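Local coordinates for protein polyhedrin (Antheraea mylitta cypovirus 4, PDB 5A9C) that forms the crystalline polyhedra (occlusion bodies) of an insect cypovirus, which probably encase and protect virus particles; this is a mutant lacking the base domain, at residues M80-S85 against N144-L149. Sequence-based numbering, arbitrary orientation.
Sequences MGVIVS and NTVKVL
Val82 and Val84 face Val146 and Val148 across the gap between two sheets, on strands that run in the same general direction with CA atoms 8.8 Å apart at Val82 and Val146 and 8.4 Å apart at Val84 and Val148. The contact is made by methyl groups alone. CG2 of Val146 points at the pair of methyls of Val82, lying 4.4 Å from Val82 CG2 and 4.6 Å from Val82 CG1. At the second pair, Val84 CG1, which chi1 of -176° places anti to the backbone N, is the branch that reaches Val148, lying 4.2 Å from Val148 CG2 and 4.3 Å from Val148 CG1. Strand 81-87 is an inner strand of the six-stranded antiparallel sheet, bonded through its backbone to strands 38-45 and 133-139, whereas 145-151 is the middle strand of a three-stranded sheet between 61-66 and 96-100. The four valines therefore join the two sheets face to face, as layers of a beta-sandwich. Val42, Leu140, Val64 and Val97 extend the apolar layer around them. On the far side of the smaller sheet, Lys147 NZ forms a salt bridge with Glu98 OE2, and Lys147 makes a cation-pi contact with Trp116. With hydrocarbon alone meeting at separations looser than tight van der Waals packing, cohesion here probably comes from dispersion and the exclusion of water, while the backbone hydrogen bonds of 81-83 run within their own sheet.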
# COMPACT_ATOMS: atom_id res chain seq x y z
N MET A 80 -26.09 -0.79 1.14
CA MET A 80 -27.02 0.22 0.65
C MET A 80 -26.30 1.55 0.42
O MET A 80 -26.72 2.37 -0.40
CB MET A 80 -28.14 0.44 1.67
CG MET A 80 -28.98 -0.79 1.96
SD MET A 80 -29.79 -0.70 3.56
CE MET A 80 -30.60 0.90 3.45
N GLY A 81 -25.23 1.76 1.17
CA GLY A 81 -24.52 3.02 1.13
C GLY A 81 -23.46 3.06 2.21
O GLY A 81 -23.31 2.10 2.97
N VAL A 82 -22.72 4.16 2.28
CA VAL A 82 -21.71 4.35 3.31
C VAL A 82 -21.83 5.70 3.98
O VAL A 82 -22.25 6.68 3.36
CB VAL A 82 -20.27 4.20 2.75
CG1 VAL A 82 -19.99 2.76 2.34
CG2 VAL A 82 -20.04 5.16 1.58
N ILE A 83 -21.46 5.75 5.25
CA ILE A 83 -21.26 7.02 5.93
C ILE A 83 -19.76 7.21 6.03
O ILE A 83 -19.06 6.39 6.63
CB ILE A 83 -21.87 7.02 7.35
CG1 ILE A 83 -23.39 6.83 7.30
CG2 ILE A 83 -21.53 8.32 8.07
CD1 ILE A 83 -23.82 5.39 7.06
N VAL A 84 -19.25 8.27 5.41
CA VAL A 84 -17.83 8.55 5.47
C VAL A 84 -17.57 9.63 6.51
O VAL A 84 -18.08 10.75 6.39
CB VAL A 84 -17.27 8.97 4.09
CG1 VAL A 84 -15.76 9.17 4.19
CG2 VAL A 84 -17.59 7.92 3.05
N SER A 85 -16.81 9.28 7.53
CA SER A 85 -16.54 10.16 8.65
C SER A 85 -15.11 10.70 8.58
O SER A 85 -14.16 9.92 8.63
CB SER A 85 -16.76 9.41 9.97
OG SER A 85 -16.43 10.21 11.09
N ASN A 144 -20.70 -0.89 -7.13
CA ASN A 144 -20.04 0.38 -6.88
C ASN A 144 -18.79 0.15 -6.04
O ASN A 144 -18.73 -0.79 -5.25
CB ASN A 144 -20.96 1.35 -6.13
CG ASN A 144 -21.57 2.41 -7.03
OD1 ASN A 144 -22.73 2.79 -6.86
ND2 ASN A 144 -20.79 2.90 -7.98
N THR A 145 -17.77 0.99 -6.23
CA THR A 145 -16.63 0.99 -5.33
C THR A 145 -16.50 2.37 -4.69
O THR A 145 -17.15 3.31 -5.13
CB THR A 145 -15.31 0.61 -6.05
OG1 THR A 145 -15.21 1.34 -7.28
CG2 THR A 145 -15.27 -0.88 -6.34
N VAL A 146 -15.68 2.47 -3.66
CA VAL A 146 -15.55 3.73 -2.93
C VAL A 146 -14.11 4.23 -2.88
O VAL A 146 -13.18 3.48 -2.59
CB VAL A 146 -16.08 3.59 -1.49
CG1 VAL A 146 -15.84 4.88 -0.71
CG2 VAL A 146 -17.56 3.22 -1.50
N LYS A 147 -13.93 5.52 -3.16
CA LYS A 147 -12.63 6.17 -3.09
C LYS A 147 -12.70 7.34 -2.13
O LYS A 147 -13.65 8.13 -2.18
CB LYS A 147 -12.21 6.68 -4.47
CG LYS A 147 -11.85 5.59 -5.46
CD LYS A 147 -11.78 6.13 -6.88
CE LYS A 147 -10.83 7.31 -6.99
NZ LYS A 147 -10.90 7.93 -8.35
N VAL A 148 -11.72 7.44 -1.24
CA VAL A 148 -11.67 8.55 -0.29
C VAL A 148 -10.28 9.18 -0.28
O VAL A 148 -9.27 8.48 -0.32
CB VAL A 148 -12.03 8.11 1.14
CG1 VAL A 148 -12.02 9.31 2.09
CG2 VAL A 148 -13.40 7.43 1.16
N LEU A 149 -10.25 10.51 -0.23
CA LEU A 149 -9.00 11.24 -0.06
C LEU A 149 -9.12 12.23 1.10
O LEU A 149 -10.05 13.03 1.16
CB LEU A 149 -8.64 12.01 -1.33
CG LEU A 149 -7.47 12.98 -1.17
CD1 LEU A 149 -6.18 12.24 -0.86
CD2 LEU A 149 -7.30 13.84 -2.42